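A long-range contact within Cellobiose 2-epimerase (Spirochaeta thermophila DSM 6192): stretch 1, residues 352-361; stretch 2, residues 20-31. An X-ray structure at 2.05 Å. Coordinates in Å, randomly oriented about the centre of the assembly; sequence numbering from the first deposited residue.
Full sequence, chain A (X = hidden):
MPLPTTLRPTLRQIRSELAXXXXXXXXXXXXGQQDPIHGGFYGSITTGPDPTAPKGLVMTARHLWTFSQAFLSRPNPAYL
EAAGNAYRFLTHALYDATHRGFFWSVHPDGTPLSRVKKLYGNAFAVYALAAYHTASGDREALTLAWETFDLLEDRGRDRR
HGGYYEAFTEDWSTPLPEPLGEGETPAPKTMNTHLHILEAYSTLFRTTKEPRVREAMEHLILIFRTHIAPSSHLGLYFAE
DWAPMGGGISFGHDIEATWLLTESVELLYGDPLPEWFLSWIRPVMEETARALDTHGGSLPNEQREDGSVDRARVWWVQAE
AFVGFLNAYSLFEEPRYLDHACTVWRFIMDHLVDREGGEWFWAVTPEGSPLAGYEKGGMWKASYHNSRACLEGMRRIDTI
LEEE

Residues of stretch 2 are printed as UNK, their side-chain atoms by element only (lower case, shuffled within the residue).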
# COMPACT_ATOMS: atom_id res chain seq x y z
N LEU A 352 0.18 -11.97 -14.68
CA LEU A 352 -0.02 -12.00 -13.23
C LEU A 352 -1.41 -12.46 -12.83
O LEU A 352 -1.60 -12.91 -11.69
CB LEU A 352 0.24 -10.62 -12.62
CG LEU A 352 1.74 -10.38 -12.45
CD1 LEU A 352 2.02 -8.89 -12.41
CD2 LEU A 352 2.29 -11.09 -11.18
N VAL A 353 -2.40 -12.33 -13.71
CA VAL A 353 -3.72 -12.87 -13.41
C VAL A 353 -3.65 -14.39 -13.50
O VAL A 353 -3.15 -14.95 -14.48
CB VAL A 353 -4.77 -12.28 -14.37
CG1 VAL A 353 -6.12 -12.92 -14.17
CG2 VAL A 353 -4.88 -10.79 -14.14
N ASP A 354 -4.16 -15.06 -12.49
CA ASP A 354 -4.22 -16.48 -12.47
C ASP A 354 -5.63 -16.85 -12.69
O ASP A 354 -6.38 -16.91 -11.78
CB ASP A 354 -3.73 -17.04 -11.14
CG ASP A 354 -3.78 -18.57 -11.09
OD1 ASP A 354 -3.48 -19.11 -10.05
OD2 ASP A 354 -4.10 -19.22 -12.05
N ARG A 355 -5.97 -17.11 -13.94
CA ARG A 355 -7.31 -17.53 -14.27
C ARG A 355 -7.62 -18.99 -13.86
O ARG A 355 -8.75 -19.36 -13.70
CB ARG A 355 -7.61 -17.27 -15.73
CG ARG A 355 -7.72 -15.81 -16.08
CD ARG A 355 -7.19 -15.64 -17.45
NE ARG A 355 -6.48 -14.42 -17.70
CZ ARG A 355 -7.00 -13.21 -17.66
NH1 ARG A 355 -8.24 -13.02 -17.27
NH2 ARG A 355 -6.25 -12.19 -17.96
N GLU A 356 -6.59 -19.79 -13.68
CA GLU A 356 -6.78 -21.14 -13.22
C GLU A 356 -7.05 -21.24 -11.72
O GLU A 356 -8.10 -21.61 -11.32
CB GLU A 356 -5.55 -21.97 -13.56
CG GLU A 356 -5.45 -22.35 -15.00
CD GLU A 356 -6.43 -23.42 -15.38
OE1 GLU A 356 -6.41 -24.51 -14.77
OE2 GLU A 356 -7.22 -23.16 -16.31
N GLY A 357 -6.07 -20.88 -10.93
CA GLY A 357 -6.15 -20.97 -9.50
C GLY A 357 -6.68 -19.79 -8.73
O GLY A 357 -6.71 -19.83 -7.52
N GLY A 358 -7.05 -18.72 -9.42
CA GLY A 358 -7.62 -17.55 -8.79
C GLY A 358 -6.67 -16.44 -8.43
O GLY A 358 -5.51 -16.64 -8.35
N GLU A 359 -7.20 -15.24 -8.28
CA GLU A 359 -6.46 -14.04 -7.95
C GLU A 359 -5.27 -13.76 -8.86
O GLU A 359 -5.27 -14.03 -9.99
CB GLU A 359 -6.03 -14.09 -6.48
CG GLU A 359 -6.40 -12.94 -5.61
CD GLU A 359 -5.33 -11.89 -5.53
OE1 GLU A 359 -4.22 -12.09 -5.96
OE2 GLU A 359 -5.62 -10.84 -5.04
N TRP A 360 -4.23 -13.20 -8.29
CA TRP A 360 -3.02 -12.89 -8.95
C TRP A 360 -1.82 -13.62 -8.37
O TRP A 360 -1.75 -13.83 -7.20
CB TRP A 360 -2.72 -11.38 -8.88
CG TRP A 360 -3.68 -10.38 -9.53
CD1 TRP A 360 -4.94 -10.58 -9.94
CD2 TRP A 360 -3.42 -9.02 -9.80
NE1 TRP A 360 -5.47 -9.49 -10.43
CE2 TRP A 360 -4.56 -8.49 -10.38
CE3 TRP A 360 -2.33 -8.20 -9.61
CZ2 TRP A 360 -4.64 -7.18 -10.77
CZ3 TRP A 360 -2.42 -6.91 -10.01
CH2 TRP A 360 -3.56 -6.42 -10.58
N PHE A 361 -0.90 -14.06 -9.20
CA PHE A 361 0.34 -14.63 -8.71
C PHE A 361 1.10 -13.58 -7.90
O PHE A 361 1.00 -12.38 -8.15
CB PHE A 361 1.18 -15.14 -9.87
CG PHE A 361 0.57 -16.35 -10.56
CD1 PHE A 361 0.25 -16.32 -11.92
CD2 PHE A 361 0.30 -17.50 -9.84
CE1 PHE A 361 -0.32 -17.44 -12.54
CE2 PHE A 361 -0.26 -18.62 -10.46
CZ PHE A 361 -0.57 -18.59 -11.81
N UNK A 20 -13.82 -5.50 -14.28
CA UNK A 20 -14.02 -6.94 -14.26
C UNK A 20 -13.07 -7.61 -13.28
O UNK A 20 -13.46 -8.50 -12.51
c UNK A 20 -13.85 -7.52 -15.67
N UNK A 21 -11.80 -7.21 -13.32
CA UNK A 21 -10.82 -7.76 -12.39
C UNK A 21 -11.26 -7.56 -10.95
O UNK A 21 -11.36 -8.54 -10.19
o UNK A 21 -7.80 -9.42 -12.25
c UNK A 21 -9.47 -7.12 -12.64
n UNK A 21 -8.55 -10.14 -14.25
c UNK A 21 -8.32 -9.19 -13.35
c UNK A 21 -8.71 -7.79 -13.73
N UNK A 22 -11.53 -6.31 -10.55
CA UNK A 22 -11.99 -6.01 -9.19
C UNK A 22 -13.21 -6.85 -8.82
O UNK A 22 -13.17 -7.61 -7.85
c UNK A 22 -11.52 -4.40 -6.65
c UNK A 22 -13.22 -2.72 -7.36
c UNK A 22 -12.72 -4.14 -7.57
c UNK A 22 -12.33 -4.52 -9.02
N UNK A 23 -14.30 -6.72 -9.58
CA UNK A 23 -15.57 -7.25 -9.10
C UNK A 23 -15.82 -8.71 -9.50
O UNK A 23 -16.62 -9.39 -8.83
c UNK A 23 -16.74 -6.38 -9.57
c UNK A 23 -16.69 -2.32 -8.11
c UNK A 23 -16.91 -4.67 -7.70
c UNK A 23 -16.50 -2.58 -9.45
c UNK A 23 -16.52 -3.89 -9.92
c UNK A 23 -16.72 -4.96 -9.05
c UNK A 23 -16.89 -3.36 -7.23
N UNK A 24 -15.19 -9.21 -10.55
CA UNK A 24 -15.44 -10.58 -10.97
C UNK A 24 -14.31 -11.54 -10.63
O UNK A 24 -14.56 -12.76 -10.58
o UNK A 24 -16.87 -9.24 -14.03
o UNK A 24 -17.83 -9.64 -12.12
c UNK A 24 -15.71 -10.64 -12.49
c UNK A 24 -16.88 -9.78 -12.91
N UNK A 25 -13.10 -11.04 -10.41
CA UNK A 25 -11.94 -11.88 -10.15
C UNK A 25 -11.38 -11.68 -8.75
O UNK A 25 -11.29 -12.64 -7.98
n UNK A 25 -9.95 -13.84 -11.98
c UNK A 25 -10.88 -11.61 -11.22
n UNK A 25 -8.01 -13.89 -11.07
c UNK A 25 -9.81 -12.65 -11.28
c UNK A 25 -8.85 -14.56 -11.84
c UNK A 25 -8.58 -12.69 -10.72
N UNK A 26 -10.98 -10.47 -8.38
CA UNK A 26 -10.27 -10.27 -7.12
C UNK A 26 -11.21 -10.46 -5.93
O UNK A 26 -11.02 -11.35 -5.11
c UNK A 26 -8.30 -8.91 -7.91
c UNK A 26 -7.98 -7.57 -8.62
c UNK A 26 -9.21 -8.53 -5.62
c UNK A 26 -9.58 -8.89 -7.07
N UNK A 27 -12.25 -9.62 -5.84
CA UNK A 27 -13.16 -9.69 -4.69
C UNK A 27 -13.80 -11.07 -4.51
O UNK A 27 -13.83 -11.56 -3.37
c UNK A 27 -14.80 -6.07 -4.92
c UNK A 27 -13.70 -7.12 -4.72
c UNK A 27 -13.01 -6.87 -3.34
c UNK A 27 -14.21 -8.57 -4.79
N UNK A 28 -14.30 -11.75 -5.54
CA UNK A 28 -14.90 -13.07 -5.29
C UNK A 28 -13.93 -14.08 -4.71
O UNK A 28 -14.34 -14.94 -3.93
c UNK A 28 -15.40 -13.51 -6.68
c UNK A 28 -15.59 -12.24 -7.43
c UNK A 28 -14.52 -11.31 -6.94
N UNK A 29 -12.65 -13.99 -5.04
CA UNK A 29 -11.70 -14.92 -4.47
C UNK A 29 -11.53 -14.67 -2.98
O UNK A 29 -11.54 -15.61 -2.18
c UNK A 29 -8.48 -14.98 -3.56
c UNK A 29 -9.23 -15.57 -4.56
c UNK A 29 -7.42 -15.66 -2.97
c UNK A 29 -8.87 -16.84 -5.02
c UNK A 29 -10.37 -14.82 -5.21
c UNK A 29 -7.80 -17.51 -4.46
c UNK A 29 -7.08 -16.93 -3.44
N UNK A 30 -11.42 -13.40 -2.57
CA UNK A 30 -11.21 -13.13 -1.15
C UNK A 30 -12.48 -13.36 -0.35
O UNK A 30 -12.40 -13.84 0.79
c UNK A 30 -7.91 -13.05 0.23
c UNK A 30 -10.67 -11.71 -0.97
c UNK A 30 -6.62 -13.48 0.51
c UNK A 30 -8.85 -10.96 -2.59
c UNK A 30 -5.72 -12.35 -1.42
c UNK A 30 -5.55 -13.13 -0.31
n UNK A 30 -7.49 -11.13 -2.73
c UNK A 30 -9.28 -11.62 -1.47
c UNK A 30 -8.13 -12.25 -0.90
c UNK A 30 -7.02 -11.90 -1.70
N UNK A 31 -13.64 -13.06 -0.93
CA UNK A 31 -14.91 -13.32 -0.26
C UNK A 31 -15.02 -14.77 0.15
O UNK A 31 -15.66 -15.07 1.17
c UNK A 31 -16.62 -11.53 -1.13
c UNK A 31 -16.09 -12.96 -1.17
c UNK A 31 -17.00 -11.16 0.27
c UNK A 31 -17.80 -11.37 -2.09
O HOH W 1 -10.01 -15.21 -8.55

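Position 20 carries one side-chain carbon, out of reach of stretch 1; a lone carbon means Ala20. Position 21 has three carbons in a row, the third bearing one oxygen and one nitrogen. Its CA-to-CB bond points toward stretch 1, and its oxygen lies 3.0 Å from Trp360 NE1. This is the pattern of a primary amide one methylene longer than asparagine: Gln21. Trp360 NE1 donates to Gln21 OE1 with an N-H...O angle of 153°. The indole N-H needs an acceptor, which agrees with the oxygen being the amide atom that faces Trp360; Gln21 NE2 lies 3.7 Å from Val353 CG1.

Position 22 shows four carbons forked at the second; the CA-to-CB bond points away from stretch 1: Leu22. At position 23 one carbon leads to a six-carbon ring without any heteroatom, well out of reach, hence Phe23. Position 24 has two carbons, the second carrying two oxygens, a short carboxylate without contact: Asp24.

Position 25 has one carbon and then a five-membered ring of three carbons and two nitrogens. One ring nitrogen of position 25 lies 2.9 Å from Glu359 O, near the ring plane, while Val353 CG1 sits over one face, 4.1 Å from the centroid of the ring at position 25 and 26° off its normal. The ring is an imidazole, so the residue is His25, with chi1 at -165° (t). His25 NE2 donates to Glu359 O at 155°, so this nitrogen carries a proton. Asp354 O approaches the ring edge, 3.4 Å from His25 CE1.

Position 26 has four carbons forked at the first, with one arm two carbons long, whose end touches the Trp360 indole: Ile26. Ile26 CD1 is 4.0 Å from Trp360 CE2. Position 27, four carbons forked at the second and without contact, is Leu27. At position 28 three carbons close a ring onto the backbone nitrogen, out of reach of stretch 1, which identifies Pro28; its N therefore has no hydrogen to give to the preceding turn, and the helix is kinked here.

Position 29 repeats the one-carbon, six-carbon-ring pattern. Glu359 CB lies over one face, 3.9 Å from the centroid of the ring at position 29 and only 9° off the normal; this is Phe29. An ideal CB on Gly358 would come 2.8 Å from Phe29 CD1, a clash that glycine avoids.

Position 30 has one carbon followed by fused five- and six-membered rings holding eight carbons and one nitrogen; that nitrogen lies 3.0 Å from Glu359 OE2. The rings form an indole: Trp30. Trp30 NE1 donates to Glu359 OE2 at 155°. Position 31, four carbons forked at the second and remote from stretch 1, is Leu31.

The contact sets Gln21, His25, Ile26, Phe29 and Trp30 of the helix against an irregular loop, burying 485 Å² in total. Glu359 is its centre, with 103 Å² covered: its carbonyl accepts from His25, its carboxylate from Trp30, and its CB packs on Phe29. Water 1 adds a bridge, donating to His25 O (2.9 Å) and accepting from Glu359 N (2.8 Å). Three direct hydrogen bonds thus join the two stretches, alongside the apolar and CH-pi contacts.

Stretch 2, residues 20-31: AQLFDHILPFWL
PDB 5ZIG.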